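Local coordinates for putative cytoplasmic protein (Salmonella typhimurium, PDB 2GK3), which is of unknown function but forms a hexamer and probably has a fold related to class I glutamine amidotransferases, at residues L75-G87 / Y114-L128. Sequence-based numbering, arbitrary orientation.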
loop_
_atom_site.group_PDB
_atom_site.type_symbol
_atom_site.label_atom_id
_atom_site.label_comp_id
_atom_site.label_asym_id
_atom_site.label_seq_id
_atom_site.Cartn_x
_atom_site.Cartn_y
_atom_site.Cartn_z
ATOM N N LEU E 75 3.258 34.493 11.290
ATOM C CA LEU E 75 3.696 33.682 12.430
ATOM C C LEU E 75 3.855 34.533 13.687
ATOM O O LEU E 75 3.611 34.060 14.796
ATOM C CB LEU E 75 5.005 32.944 12.125
ATOM C CG LEU E 75 4.947 31.831 11.085
ATOM C CD1 LEU E 75 6.321 31.211 10.939
ATOM C CD2 LEU E 75 3.921 30.772 11.462
ATOM N N ASN E 76 4.245 35.792 13.495
ATOM C CA ASN E 76 4.548 36.699 14.600
ATOM C C ASN E 76 3.370 37.010 15.510
ATOM O O ASN E 76 3.560 37.506 16.621
ATOM C CB ASN E 76 5.192 37.996 14.085
ATOM C CG ASN E 76 6.670 37.820 13.724
ATOM O OD1 ASN E 76 7.288 36.820 14.086
ATOM N ND2 ASN E 76 7.235 38.787 12.998
ATOM N N ARG E 77 2.158 36.714 15.043
ATOM C CA ARG E 77 0.942 36.885 15.840
ATOM C C ARG E 77 0.869 35.911 17.023
ATOM O O ARG E 77 0.257 36.207 18.054
ATOM C CB ARG E 77 -0.316 36.784 14.956
ATOM C CG ARG E 77 -0.766 35.369 14.622
ATOM C CD ARG E 77 -2.192 35.312 14.036
ATOM N NE ARG E 77 -2.285 35.972 12.727
ATOM C CZ ARG E 77 -2.124 35.361 11.550
ATOM N NH1 ARG E 77 -1.869 34.050 11.488
ATOM N NH2 ARG E 77 -2.229 36.070 10.424
ATOM N N TYR E 78 1.501 34.751 16.869
ATOM C CA TYR E 78 1.476 33.713 17.895
ATOM C C TYR E 78 2.509 33.946 18.988
ATOM O O TYR E 78 3.626 34.392 18.712
ATOM C CB TYR E 78 1.662 32.346 17.251
ATOM C CG TYR E 78 0.566 32.022 16.270
ATOM C CD1 TYR E 78 -0.694 31.610 16.719
ATOM C CD2 TYR E 78 0.776 32.131 14.882
ATOM C CE1 TYR E 78 -1.708 31.311 15.820
ATOM C CE2 TYR E 78 -0.251 31.834 13.968
ATOM C CZ TYR E 78 -1.480 31.433 14.452
ATOM O OH TYR E 78 -2.500 31.121 13.584
ATOM N N ASP E 79 2.118 33.654 20.229
ATOM C CA ASP E 79 3.037 33.708 21.358
ATOM C C ASP E 79 3.913 32.441 21.476
ATOM O O ASP E 79 5.090 32.539 21.848
ATOM C CB ASP E 79 2.269 33.943 22.657
ATOM C CG ASP E 79 1.471 35.242 22.641
ATOM O OD1 ASP E 79 2.047 36.283 22.292
ATOM O OD2 ASP E 79 0.264 35.209 22.988
ATOM N N VAL E 80 3.316 31.278 21.184
ATOM C CA VAL E 80 3.995 29.990 21.104
ATOM C C VAL E 80 3.557 29.201 19.848
ATOM O O VAL E 80 2.408 29.307 19.405
ATOM C CB VAL E 80 3.730 29.099 22.370
ATOM C CG1 VAL E 80 4.630 27.853 22.360
ATOM C CG2 VAL E 80 3.915 29.898 23.647
ATOM N N ILE E 81 4.485 28.426 19.277
ATOM C CA ILE E 81 4.156 27.385 18.305
ATOM C C ILE E 81 4.441 26.021 18.933
ATOM O O ILE E 81 5.511 25.803 19.507
ATOM C CB ILE E 81 4.915 27.574 16.980
ATOM C CG1 ILE E 81 4.407 28.842 16.261
ATOM C CG2 ILE E 81 4.789 26.317 16.071
ATOM C CD1 ILE E 81 5.280 29.337 15.107
ATOM N N VAL E 82 3.467 25.114 18.841
ATOM C CA VAL E 82 3.633 23.730 19.278
ATOM C C VAL E 82 3.680 22.779 18.093
ATOM O O VAL E 82 2.816 22.814 17.225
ATOM C CB VAL E 82 2.545 23.304 20.276
ATOM C CG1 VAL E 82 2.834 21.925 20.824
ATOM C CG2 VAL E 82 2.477 24.296 21.437
ATOM N N ILE E 83 4.725 21.948 18.040
ATOM C CA ILE E 83 4.862 20.918 17.015
ATOM C C ILE E 83 4.761 19.551 17.693
ATOM O O ILE E 83 5.499 19.256 18.632
ATOM C CB ILE E 83 6.218 21.029 16.263
ATOM C CG1 ILE E 83 6.381 22.415 15.626
ATOM C CG2 ILE E 83 6.384 19.884 15.242
ATOM C CD1 ILE E 83 7.814 22.715 15.093
ATOM N N SER E 84 3.846 18.715 17.216
ATOM C CA SER E 84 3.625 17.420 17.820
ATOM C C SER E 84 3.245 16.368 16.773
ATOM O O SER E 84 2.299 16.551 16.006
ATOM C CB SER E 84 2.574 17.527 18.934
ATOM O OG SER E 84 2.458 16.291 19.625
ATOM N N ASP E 85 3.997 15.264 16.756
ATOM C CA ASP E 85 3.765 14.153 15.814
ATOM C C ASP E 85 3.598 14.611 14.365
ATOM O O ASP E 85 2.726 14.130 13.641
ATOM C CB ASP E 85 2.575 13.273 16.258
ATOM C CG ASP E 85 2.993 11.861 16.660
ATOM O OD1 ASP E 85 4.083 11.419 16.260
ATOM O OD2 ASP E 85 2.212 11.171 17.355
ATOM N N ILE E 86 4.441 15.556 13.956
ATOM C CA ILE E 86 4.589 15.906 12.550
ATOM C C ILE E 86 6.085 16.009 12.176
ATOM O O ILE E 86 6.851 16.720 12.809
ATOM C CB ILE E 86 3.736 17.173 12.181
ATOM C CG1 ILE E 86 3.999 17.647 10.746
ATOM C CG2 ILE E 86 3.966 18.308 13.178
ATOM C CD1 ILE E 86 3.075 18.810 10.323
ATOM N N GLY E 87 6.492 15.267 11.150
ATOM C CA GLY E 87 7.898 15.217 10.772
ATOM C C GLY E 87 8.412 16.446 10.023
ATOM O O GLY E 87 7.627 17.281 9.516
ATOM N N TYR E 114 11.031 33.236 13.696
ATOM C CA TYR E 114 9.982 33.526 14.643
ATOM C C TYR E 114 10.513 33.339 16.080
ATOM O O TYR E 114 10.265 34.185 16.954
ATOM C CB TYR E 114 8.764 32.647 14.329
ATOM C CG TYR E 114 7.854 32.375 15.505
ATOM C CD1 TYR E 114 6.732 33.172 15.749
ATOM C CD2 TYR E 114 8.116 31.310 16.379
ATOM C CE1 TYR E 114 5.893 32.915 16.847
ATOM C CE2 TYR E 114 7.294 31.047 17.478
ATOM C CZ TYR E 114 6.188 31.845 17.702
ATOM O OH TYR E 114 5.389 31.581 18.786
ATOM N N VAL E 115 11.264 32.255 16.324
ATOM C CA VAL E 115 11.898 32.071 17.641
ATOM C C VAL E 115 12.990 33.132 17.912
ATOM O O VAL E 115 12.994 33.741 18.983
ATOM C CB VAL E 115 12.402 30.604 17.922
ATOM C CG1 VAL E 115 12.872 30.462 19.381
ATOM C CG2 VAL E 115 11.305 29.571 17.665
ATOM N N LYS E 116 13.884 33.372 16.951
ATOM C CA LYS E 116 14.952 34.383 17.113
ATOM C C LYS E 116 14.390 35.704 17.599
ATOM O O LYS E 116 15.014 36.403 18.413
ATOM C CB LYS E 116 15.698 34.650 15.799
ATOM C CG LYS E 116 16.690 33.567 15.401
ATOM C CD LYS E 116 17.441 33.916 14.090
ATOM C CE LYS E 116 18.464 32.799 13.736
ATOM N NZ LYS E 116 19.104 32.980 12.389
ATOM N N ASN E 117 13.212 36.040 17.071
ATOM C CA ASN E 117 12.583 37.316 17.318
ATOM C C ASN E 117 11.583 37.309 18.466
ATOM O O ASN E 117 10.807 38.253 18.596
ATOM C CB ASN E 117 11.946 37.853 16.036
ATOM C CG ASN E 117 12.987 38.206 14.971
ATOM O OD1 ASN E 117 12.928 37.709 13.849
ATOM N ND2 ASN E 117 13.951 39.054 15.327
ATOM N N GLY E 118 11.607 36.268 19.300
ATOM C CA GLY E 118 10.852 36.295 20.550
ATOM C C GLY E 118 9.733 35.297 20.691
ATOM O O GLY E 118 9.156 35.145 21.778
ATOM N N GLY E 119 9.399 34.610 19.609
ATOM C CA GLY E 119 8.425 33.534 19.700
ATOM C C GLY E 119 8.845 32.364 20.582
ATOM O O GLY E 119 10.044 32.089 20.757
ATOM N N GLY E 120 7.855 31.663 21.133
ATOM C CA GLY E 120 8.102 30.390 21.822
ATOM C C GLY E 120 7.858 29.154 20.958
ATOM O O GLY E 120 7.005 29.144 20.037
ATOM N N LEU E 121 8.597 28.095 21.265
ATOM C CA LEU E 121 8.498 26.840 20.528
ATOM C C LEU E 121 8.463 25.677 21.507
ATOM O O LEU E 121 9.360 25.546 22.365
ATOM C CB LEU E 121 9.688 26.682 19.567
ATOM C CG LEU E 121 9.769 25.426 18.678
ATOM C CD1 LEU E 121 8.520 25.327 17.836
ATOM C CD2 LEU E 121 11.032 25.393 17.782
ATOM N N LEU E 122 7.425 24.850 21.395
ATOM C CA LEU E 122 7.370 23.612 22.148
ATOM C C LEU E 122 7.265 22.448 21.164
ATOM O O LEU E 122 6.432 22.469 20.259
ATOM C CB LEU E 122 6.195 23.602 23.144
ATOM C CG LEU E 122 5.735 22.221 23.676
ATOM C CD1 LEU E 122 6.756 21.549 24.652
ATOM C CD2 LEU E 122 4.332 22.307 24.307
HETATM N N MSE E 123 8.157 21.467 21.315
HETATM C CA MSE E 123 8.023 20.203 20.615
HETATM C C MSE E 123 7.578 19.135 21.610
HETATM O O MSE E 123 8.120 19.044 22.718
HETATM C CB MSE E 123 9.326 19.786 19.914
HETATM C CG MSE E 123 9.183 18.454 19.094
HETATM SE SE MSE E 123 10.584 18.133 17.802
HETATM C CE MSE E 123 10.034 19.341 16.359
ATOM N N ILE E 124 6.592 18.333 21.199
ATOM C CA ILE E 124 6.084 17.228 22.007
ATOM C C ILE E 124 6.502 15.927 21.342
ATOM O O ILE E 124 6.385 15.782 20.118
ATOM C CB ILE E 124 4.541 17.303 22.159
ATOM C CG1 ILE E 124 4.142 18.581 22.911
ATOM C CG2 ILE E 124 3.978 16.014 22.826
ATOM C CD1 ILE E 124 2.602 18.821 23.008
ATOM N N GLY E 125 6.999 14.984 22.146
ATOM C CA GLY E 125 7.521 13.722 21.627
ATOM C C GLY E 125 6.522 12.771 21.005
ATOM O O GLY E 125 5.313 12.862 21.247
ATOM N N GLY E 126 7.036 11.835 20.212
ATOM C CA GLY E 126 6.210 10.866 19.492
ATOM C C GLY E 126 6.950 10.220 18.329
ATOM O O GLY E 126 8.144 10.465 18.137
ATOM N N TYR E 127 6.239 9.394 17.550
ATOM C CA TYR E 127 6.833 8.640 16.454
ATOM C C TYR E 127 7.274 9.571 15.324
ATOM O O TYR E 127 8.248 9.268 14.641
ATOM C CB TYR E 127 5.868 7.566 15.939
ATOM C CG TYR E 127 5.786 6.271 16.776
ATOM C CD1 TYR E 127 6.208 6.232 18.112
ATOM C CD2 TYR E 127 5.275 5.103 16.219
ATOM C CE1 TYR E 127 6.119 5.060 18.876
ATOM C CE2 TYR E 127 5.186 3.930 16.960
ATOM C CZ TYR E 127 5.608 3.913 18.293
ATOM O OH TYR E 127 5.527 2.745 19.027
ATOM N N LEU E 128 6.575 10.702 15.146
ATOM C CA LEU E 128 6.962 11.712 14.126
ATOM C C LEU E 128 7.461 13.021 14.711
ATOM O O LEU E 128 7.319 14.083 14.126
ATOM C CB LEU E 128 5.884 11.885 13.016
ATOM C CG LEU E 128 6.369 10.705 12.167
ATOM C CD1 LEU E 128 5.459 9.490 12.078
ATOM C CD2 LEU E 128 7.129 11.007 10.863
HETATM O O HOH W 1 8.635 36.258 16.431
HETATM O O HOH W 2 3.257 13.682 19.503
#
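Ile81 sets its CD1 over the centre of the Tyr114 ring, 3.6 Å from the centroid, a CH-pi contact. With CG1 anti to its carbonyl carbon (chi1 -68°), the isoleucine lays its longer branch across the ring, while Gly119, with no side chain, brings its CA close against the opposite face, toward the rim. The carbonyl of Tyr78 meets the ring at its edge, with Tyr78 O 3.3 Å from Tyr114 CE1. Water 1 links Asn76 OD1 to Tyr114 O.

Beyond the ring, strands 80-84 and 120-124 run parallel. Gly120 O receives Ile81 N at 2.7 Å, and Leu122 N to Ile81 O (2.9 Å) continues the ladder. Beta-branched residues suit these extended backbones: Val82 CG1 packs on Leu122 CD2 at 3.8 Å on one face, whereas Ile83 CD1 reaches Leu121 CD1 and its CG2 meets the CE of selenomethionine Met123 on the other.

Past the strand ends, Asp85 OD1 accepts Leu128 N at 2.8 Å, a carboxylate tying the two loops together; OD2 makes a weak hydrogen bond to a glycerol, probably from the crystallisation liquor. Gly118, with positive phi, ends helix 107-116 in a Schellman motif and turns the chain into strand 120-124. Strands 12-28 and 218-223 continue the parallel sheet on either side, a core consistent with the class I glutamine amidotransferase-like family, and helix 242-253 packs over Val80, Val82 and Ile124.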